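Local coordinates for Slr0280 protein (Synechocystis sp., PDB 5H3K), which is of unknown function but carries a phosphodiester glycosidase (NAGPA-type) domain and so may act on phosphate-linked sugars, at residues Q51-S62 with A139-P147. Residues are numbered along the deposited sequence; the frame is centred on the assembly and turned at random.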
loop_
_atom_site.group_PDB
_atom_site.type_symbol
_atom_site.label_atom_id
_atom_site.label_comp_id
_atom_site.label_asym_id
_atom_site.label_seq_id
_atom_site.Cartn_x
_atom_site.Cartn_y
_atom_site.Cartn_z
ATOM N N GLN A 51 22.718 2.848 17.207
ATOM C CA GLN A 51 21.711 1.830 17.475
ATOM C C GLN A 51 20.462 2.133 16.661
ATOM O O GLN A 51 20.223 3.278 16.289
ATOM C CB GLN A 51 21.338 1.805 18.955
ATOM C CG GLN A 51 22.390 1.207 19.861
ATOM C CD GLN A 51 21.870 0.989 21.258
ATOM O OE1 GLN A 51 21.031 0.118 21.490
ATOM N NE2 GLN A 51 22.350 1.789 22.200
ATOM N N GLN A 52 19.654 1.112 16.410
ATOM C CA GLN A 52 18.428 1.302 15.639
ATOM C C GLN A 52 17.480 0.134 15.835
ATOM O O GLN A 52 17.905 -0.968 16.208
ATOM C CB GLN A 52 18.757 1.452 14.154
ATOM C CG GLN A 52 19.448 0.241 13.568
ATOM C CD GLN A 52 19.985 0.503 12.186
ATOM O OE1 GLN A 52 21.197 0.562 11.978
ATOM N NE2 GLN A 52 19.088 0.662 11.226
ATOM N N GLY A 53 16.197 0.374 15.579
ATOM C CA GLY A 53 15.203 -0.676 15.704
ATOM C C GLY A 53 13.871 -0.315 15.070
ATOM O O GLY A 53 13.702 0.780 14.521
ATOM N N ASN A 54 12.922 -1.241 15.151
ATOM C CA ASN A 54 11.616 -1.060 14.519
ATOM C C ASN A 54 10.458 -1.058 15.524
ATOM O O ASN A 54 9.291 -1.086 15.133
ATOM C CB ASN A 54 11.399 -2.123 13.431
ATOM C CG ASN A 54 11.380 -3.536 13.993
ATOM O OD1 ASN A 54 11.733 -3.758 15.150
ATOM N ND2 ASN A 54 10.970 -4.498 13.176
ATOM N N GLN A 55 10.787 -1.013 16.817
ATOM C CA GLN A 55 9.779 -0.970 17.874
ATOM C C GLN A 55 10.077 0.111 18.906
ATOM O O GLN A 55 11.231 0.368 19.240
ATOM C CB GLN A 55 9.725 -2.310 18.609
ATOM C CG GLN A 55 9.593 -3.531 17.712
ATOM C CD GLN A 55 8.313 -4.275 17.955
ATOM O OE1 GLN A 55 8.258 -5.193 18.776
ATOM N NE2 GLN A 55 7.259 -3.875 17.256
ATOM N N ILE A 56 9.019 0.729 19.420
ATOM C CA ILE A 56 9.128 1.585 20.593
ATOM C C ILE A 56 8.201 1.002 21.642
ATOM O O ILE A 56 7.224 0.322 21.304
ATOM C CB ILE A 56 8.780 3.062 20.297
ATOM C CG1 ILE A 56 7.342 3.215 19.798
ATOM C CG2 ILE A 56 9.761 3.645 19.285
ATOM C CD1 ILE A 56 6.872 4.677 19.744
ATOM N N SER A 57 8.515 1.233 22.912
ATOM C CA SER A 57 7.688 0.711 23.991
ATOM C C SER A 57 7.092 1.855 24.793
ATOM O O SER A 57 7.800 2.781 25.181
ATOM C CB SER A 57 8.509 -0.198 24.899
ATOM O OG SER A 57 7.692 -0.692 25.939
ATOM N N ILE A 58 5.780 1.801 25.018
ATOM C CA ILE A 58 5.076 2.802 25.812
ATOM C C ILE A 58 4.184 2.094 26.828
ATOM O O ILE A 58 3.304 1.316 26.442
ATOM C CB ILE A 58 4.166 3.682 24.933
ATOM C CG1 ILE A 58 4.978 4.414 23.858
ATOM C CG2 ILE A 58 3.411 4.675 25.791
ATOM C CD1 ILE A 58 4.124 5.271 22.928
ATOM N N ASP A 59 4.401 2.363 28.113
ATOM C CA ASP A 59 3.643 1.695 29.176
ATOM C C ASP A 59 3.668 0.166 29.012
ATOM O O ASP A 59 2.651 -0.498 29.168
ATOM C CB ASP A 59 2.199 2.223 29.227
ATOM C CG ASP A 59 1.449 1.774 30.474
ATOM O OD1 ASP A 59 2.110 1.304 31.428
ATOM O OD2 ASP A 59 0.202 1.896 30.505
ATOM N N GLY A 60 4.831 -0.382 28.668
ATOM C CA GLY A 60 5.006 -1.823 28.588
ATOM C C GLY A 60 4.451 -2.502 27.348
ATOM O O GLY A 60 4.454 -3.734 27.256
ATOM N N LYS A 61 3.963 -1.714 26.393
ATOM C CA LYS A 61 3.452 -2.277 25.144
ATOM C C LYS A 61 4.303 -1.801 23.971
ATOM O O LYS A 61 4.720 -0.645 23.934
ATOM C CB LYS A 61 1.984 -1.899 24.938
ATOM C CG LYS A 61 1.069 -2.363 26.064
ATOM C CD LYS A 61 1.327 -3.822 26.450
ATOM C CE LYS A 61 0.468 -4.816 25.657
ATOM N NZ LYS A 61 0.483 -6.194 26.269
ATOM N N SER A 62 4.578 -2.699 23.030
ATOM C CA SER A 62 5.420 -2.360 21.886
ATOM C C SER A 62 4.583 -1.973 20.679
ATOM O O SER A 62 3.540 -2.583 20.407
ATOM C CB SER A 62 6.342 -3.520 21.519
ATOM O OG SER A 62 7.268 -3.767 22.560
ATOM N N ALA A 139 17.598 2.781 24.677
ATOM C CA ALA A 139 17.264 1.666 23.808
ATOM C C ALA A 139 17.587 0.351 24.485
ATOM O O ALA A 139 18.548 0.252 25.246
ATOM C CB ALA A 139 18.023 1.776 22.513
ATOM N N GLN A 140 16.788 -0.662 24.183
ATOM C CA GLN A 140 16.984 -1.991 24.725
ATOM C C GLN A 140 16.931 -2.955 23.551
ATOM O O GLN A 140 15.909 -3.604 23.301
ATOM C CB GLN A 140 15.878 -2.298 25.728
ATOM C CG GLN A 140 16.080 -3.554 26.540
ATOM C CD GLN A 140 15.370 -3.471 27.877
ATOM O OE1 GLN A 140 15.143 -2.376 28.399
ATOM N NE2 GLN A 140 15.011 -4.625 28.438
ATOM N N GLY A 141 18.030 -3.021 22.807
ATOM C CA GLY A 141 18.085 -3.833 21.606
ATOM C C GLY A 141 17.291 -3.200 20.480
ATOM O O GLY A 141 17.590 -2.084 20.049
ATOM N N ASN A 142 16.267 -3.911 20.017
ATOM C CA ASN A 142 15.457 -3.458 18.900
ATOM C C ASN A 142 14.357 -2.475 19.333
ATOM O O ASN A 142 13.685 -1.863 18.493
ATOM C CB ASN A 142 14.864 -4.674 18.184
ATOM C CG ASN A 142 14.013 -4.296 16.997
ATOM O OD1 ASN A 142 14.514 -3.779 16.000
ATOM N ND2 ASN A 142 12.712 -4.566 17.088
ATOM N N THR A 143 14.202 -2.305 20.645
ATOM C CA THR A 143 13.098 -1.519 21.190
ATOM C C THR A 143 13.548 -0.260 21.942
ATOM O O THR A 143 14.287 -0.342 22.925
ATOM C CB THR A 143 12.234 -2.369 22.134
ATOM O OG1 THR A 143 11.763 -3.527 21.434
ATOM C CG2 THR A 143 11.041 -1.559 22.629
ATOM N N LEU A 144 13.104 0.905 21.479
ATOM C CA LEU A 144 13.387 2.156 22.176
ATOM C C LEU A 144 12.329 2.369 23.249
ATOM O O LEU A 144 11.134 2.408 22.949
ATOM C CB LEU A 144 13.378 3.333 21.200
ATOM C CG LEU A 144 13.553 4.758 21.753
ATOM C CD1 LEU A 144 14.954 4.974 22.323
ATOM C CD2 LEU A 144 13.281 5.777 20.660
ATOM N N VAL A 145 12.747 2.509 24.503
ATOM C CA VAL A 145 11.784 2.687 25.580
ATOM C C VAL A 145 11.438 4.159 25.753
ATOM O O VAL A 145 12.301 4.977 26.083
ATOM C CB VAL A 145 12.314 2.105 26.915
ATOM C CG1 VAL A 145 11.261 2.254 28.014
ATOM C CG2 VAL A 145 12.698 0.646 26.733
ATOM N N MET A 146 10.173 4.501 25.524
ATOM C CA MET A 146 9.739 5.886 25.624
ATOM C C MET A 146 9.664 6.313 27.090
ATOM O O MET A 146 9.358 5.503 27.969
ATOM C CB MET A 146 8.394 6.095 24.917
ATOM C CG MET A 146 8.402 5.703 23.441
ATOM S SD MET A 146 9.658 6.590 22.483
ATOM C CE MET A 146 9.092 8.272 22.701
ATOM N N PRO A 147 9.948 7.592 27.360
ATOM C CA PRO A 147 10.041 8.018 28.756
ATOM C C PRO A 147 8.665 8.151 29.392
ATOM O O PRO A 147 7.668 8.349 28.693
ATOM C CB PRO A 147 10.713 9.391 28.654
ATOM C CG PRO A 147 10.289 9.918 27.304
ATOM C CD PRO A 147 10.155 8.707 26.414
HETATM O O HOH W 1 7.618 3.450 28.596
#
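Two short parallel strands, 55-58 and 143-145, pair in the N-terminal mixed sheet through Gln55 with Thr143, Ile56 with Leu144 and Ser57 with Val145. Three backbone bonds carry the ladder: Leu144 N gives to Gln55 O at 3.0 Å, Ser57 N to Leu144 O at 2.9 Å, and Met146 N to Ser57 O at 3.0 Å. A water bonded to Met146 O, and only weakly to Ser57 O and Asp59 N, bridges the segments beyond the last of these. Each strand also belongs to a beta hairpin: a type I' turn from Ile58 to Lys61 leads into strand 61-72, while a type II' turn from Gln140 to Thr143 joins 138-140 to 143-145, so the parallel pair brings two antiparallel hairpins together within one sheet. On the buried face, Ile56 CG2 rests on Leu144 CB at 4.1 Å. Met146 swings its CG over to Ile58 CG1 at 3.7 Å, its chain then folding back at chi2 and chi3; Leu89 of helix 82-89 touches Ile56, Ile58 and Met146. Thr143 and Ser57 meet on the other face, where the threonine methyl CG2, anti to its own N (OG1 chi1 -56°), lies 3.7 Å from Ser57 CB. At the corner by Asn54, the placement of the two asparagine side chains is doubtful because the separation of Asn142 ND2 and Asn54 OD1 is implausibly short; as modelled, Asn142 OD1 accepts Asn54 N at 3.1 Å, with the donor above the carboxamide plane, 45° out of it. Asn142 O, which receives a weak bond from Gln55 N, is also held by the indole NE1 of Trp67.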